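PDB 6K11: Lpg2148(MvcA) from Legionella pneumophila subsp. pneumophila str. Philadelphia 1, which probably acts as a deamidase-like effector that reverses ubiquitination of the host enzyme UBE2N and so regulates its activity. Local coordinates for residues 81-86 with 119-124. Sequence-based numbering, arbitrary orientation.
Sequences LLLGKI and NLLIRF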
ATOM      1  N   LEU A  81      -1.341   5.563 -16.963  1.00 35.25           N
ATOM      2  CA  LEU A  81      -0.656   6.338 -17.989  1.00 33.42           C
ATOM      3  C   LEU A  81      -0.041   5.433 -19.045  1.00 37.90           C
ATOM      4  O   LEU A  81      -0.133   5.717 -20.249  1.00 36.63           O
ATOM      5  CB  LEU A  81       0.409   7.228 -17.354  1.00 37.40           C
ATOM      6  CG  LEU A  81      -0.172   8.450 -16.637  1.00 38.98           C
ATOM      7  CD1 LEU A  81       0.900   9.100 -15.763  1.00 37.82           C
ATOM      8  CD2 LEU A  81      -0.721   9.439 -17.678  1.00 40.16           C
ATOM      9  N   LEU A  82       0.566   4.325 -18.626  1.00 34.52           N
ATOM     10  CA  LEU A  82       1.291   3.498 -19.585  1.00 34.80           C
ATOM     11  C   LEU A  82       0.364   2.567 -20.355  1.00 36.55           C
ATOM     12  O   LEU A  82       0.665   2.219 -21.500  1.00 37.75           O
ATOM     13  CB  LEU A  82       2.381   2.689 -18.870  1.00 37.51           C
ATOM     14  CG  LEU A  82       3.783   3.309 -18.830  1.00 38.83           C
ATOM     15  CD1 LEU A  82       3.731   4.802 -18.438  1.00 33.02           C
ATOM     16  CD2 LEU A  82       4.705   2.516 -17.877  1.00 39.84           C
ATOM     17  N   LEU A  83      -0.759   2.158 -19.756  1.00 36.41           N
ATOM     18  CA  LEU A  83      -1.652   1.195 -20.387  1.00 39.72           C
ATOM     19  C   LEU A  83      -2.909   1.812 -20.977  1.00 44.09           C
ATOM     20  O   LEU A  83      -3.507   1.206 -21.876  1.00 42.94           O
ATOM     21  CB  LEU A  83      -2.080   0.123 -19.383  1.00 36.52           C
ATOM     22  CG  LEU A  83      -0.968  -0.851 -18.995  1.00 40.59           C
ATOM     23  CD1 LEU A  83      -1.326  -1.564 -17.704  1.00 37.16           C
ATOM     24  CD2 LEU A  83      -0.775  -1.840 -20.137  1.00 46.73           C
ATOM     25  N   GLY A  84      -3.339   2.969 -20.488  1.00 41.34           N
ATOM     26  CA  GLY A  84      -4.677   3.455 -20.764  1.00 40.96           C
ATOM     27  C   GLY A  84      -5.709   2.813 -19.852  1.00 41.03           C
ATOM     28  O   GLY A  84      -5.498   1.754 -19.273  1.00 41.30           O
ATOM     29  N   LYS A  85      -6.861   3.476 -19.734  1.00 41.85           N
ATOM     30  CA  LYS A  85      -7.844   3.101 -18.719  1.00 47.80           C
ATOM     31  C   LYS A  85      -8.324   1.656 -18.884  1.00 44.59           C
ATOM     32  O   LYS A  85      -8.380   0.896 -17.910  1.00 45.39           O
ATOM     33  CB  LYS A  85      -9.024   4.076 -18.769  1.00 50.24           C
ATOM     34  CG  LYS A  85     -10.032   3.918 -17.644  1.00 53.44           C
ATOM     35  CD  LYS A  85      -9.905   5.061 -16.646  1.00 60.77           C
ATOM     36  CE  LYS A  85     -10.646   4.770 -15.339  1.00 64.31           C
ATOM     37  NZ  LYS A  85     -10.566   5.927 -14.392  1.00 67.35           N
ATOM     38  N   ILE A  86      -8.671   1.255 -20.112  1.00 45.41           N
ATOM     39  CA  ILE A  86      -9.257  -0.069 -20.340  1.00 41.10           C
ATOM     40  C   ILE A  86      -8.255  -1.177 -20.027  1.00 38.74           C
ATOM     41  O   ILE A  86      -8.564  -2.126 -19.298  1.00 41.24           O
ATOM     42  CB  ILE A  86      -9.769  -0.184 -21.791  1.00 46.29           C
ATOM     43  CG1 ILE A  86     -11.039   0.635 -21.984  1.00 45.95           C
ATOM     44  CG2 ILE A  86     -10.002  -1.642 -22.164  1.00 44.50           C
ATOM     45  CD1 ILE A  86     -11.148   1.231 -23.376  1.00 52.55           C
ATOM     46  N   ASN A 119       8.732  -3.640 -24.565  1.00 44.93           N
ATOM     47  CA  ASN A 119       8.671  -2.707 -23.444  1.00 45.90           C
ATOM     48  C   ASN A 119       7.794  -3.335 -22.376  1.00 41.45           C
ATOM     49  O   ASN A 119       6.632  -3.656 -22.643  1.00 44.90           O
ATOM     50  CB  ASN A 119       8.098  -1.353 -23.863  1.00 41.79           C
ATOM     51  CG  ASN A 119       8.902  -0.706 -24.950  1.00 42.49           C
ATOM     52  OD1 ASN A 119       9.925  -0.077 -24.695  1.00 45.12           O
ATOM     53  ND2 ASN A 119       8.448  -0.868 -26.189  1.00 47.86           N
ATOM     54  N   LEU A 120       8.345  -3.505 -21.178  1.00 40.33           N
ATOM     55  CA  LEU A 120       7.710  -4.290 -20.126  1.00 37.38           C
ATOM     56  C   LEU A 120       7.406  -3.418 -18.916  1.00 37.09           C
ATOM     57  O   LEU A 120       8.232  -2.596 -18.506  1.00 34.57           O
ATOM     58  CB  LEU A 120       8.611  -5.451 -19.688  1.00 37.74           C
ATOM     59  CG  LEU A 120       8.911  -6.510 -20.752  1.00 42.26           C
ATOM     60  CD1 LEU A 120      10.028  -7.439 -20.293  1.00 44.16           C
ATOM     61  CD2 LEU A 120       7.646  -7.286 -21.063  1.00 43.95           C
ATOM     62  N   LEU A 121       6.227  -3.623 -18.341  1.00 36.01           N
ATOM     63  CA  LEU A 121       5.833  -3.006 -17.079  1.00 38.61           C
ATOM     64  C   LEU A 121       5.563  -4.122 -16.082  1.00 37.01           C
ATOM     65  O   LEU A 121       4.764  -5.027 -16.356  1.00 37.13           O
ATOM     66  CB  LEU A 121       4.592  -2.124 -17.245  1.00 36.19           C
ATOM     67  CG  LEU A 121       3.986  -1.558 -15.949  1.00 38.20           C
ATOM     68  CD1 LEU A 121       4.937  -0.564 -15.297  1.00 36.77           C
ATOM     69  CD2 LEU A 121       2.645  -0.889 -16.205  1.00 39.05           C
ATOM     70  N   ILE A 122       6.236  -4.067 -14.942  1.00 35.97           N
ATOM     71  CA  ILE A 122       6.040  -5.022 -13.859  1.00 35.00           C
ATOM     72  C   ILE A 122       5.464  -4.267 -12.671  1.00 36.07           C
ATOM     73  O   ILE A 122       5.971  -3.201 -12.301  1.00 33.33           O
ATOM     74  CB  ILE A 122       7.353  -5.719 -13.470  1.00 36.87           C
ATOM     75  CG1 ILE A 122       8.125  -6.168 -14.714  1.00 38.22           C
ATOM     76  CG2 ILE A 122       7.067  -6.880 -12.514  1.00 36.96           C
ATOM     77  CD1 ILE A 122       9.558  -6.549 -14.398  1.00 41.54           C
ATOM     78  N   ARG A 123       4.406  -4.801 -12.089  1.00 34.89           N
ATOM     79  CA  ARG A 123       3.842  -4.248 -10.867  1.00 34.95           C
ATOM     80  C   ARG A 123       4.108  -5.231  -9.739  1.00 35.55           C
ATOM     81  O   ARG A 123       3.864  -6.432  -9.895  1.00 34.01           O
ATOM     82  CB  ARG A 123       2.338  -3.978 -11.007  1.00 34.91           C
ATOM     83  CG  ARG A 123       1.732  -3.384  -9.742  1.00 33.22           C
ATOM     84  CD  ARG A 123       0.318  -2.835  -9.926  1.00 35.04           C
ATOM     85  NE  ARG A 123      -0.201  -2.275  -8.668  1.00 35.70           N
ATOM     86  CZ  ARG A 123      -1.125  -1.316  -8.592  1.00 36.38           C
ATOM     87  NH1 ARG A 123      -1.623  -0.774  -9.697  1.00 34.86           N
ATOM     88  NH2 ARG A 123      -1.523  -0.868  -7.412  1.00 34.36           N
ATOM     89  N   PHE A 124       4.624  -4.726  -8.617  1.00 34.00           N
ATOM     90  CA  PHE A 124       4.966  -5.548  -7.464  1.00 33.48           C
ATOM     91  C   PHE A 124       4.082  -5.199  -6.282  1.00 36.38           C
ATOM     92  O   PHE A 124       3.701  -4.042  -6.093  1.00 35.69           O
ATOM     93  CB  PHE A 124       6.413  -5.357  -7.011  1.00 32.54           C
ATOM     94  CG  PHE A 124       7.430  -5.840  -7.987  1.00 36.65           C
ATOM     95  CD1 PHE A 124       7.882  -5.009  -8.999  1.00 34.51           C
ATOM     96  CD2 PHE A 124       7.957  -7.118  -7.877  1.00 36.33           C
ATOM     97  CE1 PHE A 124       8.839  -5.452  -9.905  1.00 35.30           C
ATOM     98  CE2 PHE A 124       8.913  -7.565  -8.772  1.00 38.46           C
ATOM     99  CZ  PHE A 124       9.356  -6.724  -9.788  1.00 39.26           C
TER
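With CG of L121 turned anti to its own amide nitrogen (chi1 173°), this leucine reaches from the strand to the helix and offers one methyl to each of two leucines, CD1 to L82 and CD2 to L83. The contact is helix-on-sheet packing: the C-terminal turn of helix 71-83 lies against one face of the antiparallel sheet, at strand 120-129. L82 aims its CB at the strand; its CD2 meets CD1 of L121 at 4.0 Å, the two side chains running at a slant to each other. L83 sets out alongside the strand, but its CD1 comes to L121. All three leucines are buried. No hydrogen bond links the segments; the two contacts are methyl to methyl, and the buried area is small, 113 Å² in all. C79, one turn earlier on the helix, and I334 also touch L121, while L83 rests on T332 of the neighbouring strand 325-333 and on I334 just beyond its end. Beyond L83 the chain breaks its helix at G84, which with phi 81° leaves the helical conformation and sits at the N-cap position of helix 85-93. CD1 of L83 lies 4.3 Å from CD2 of L121.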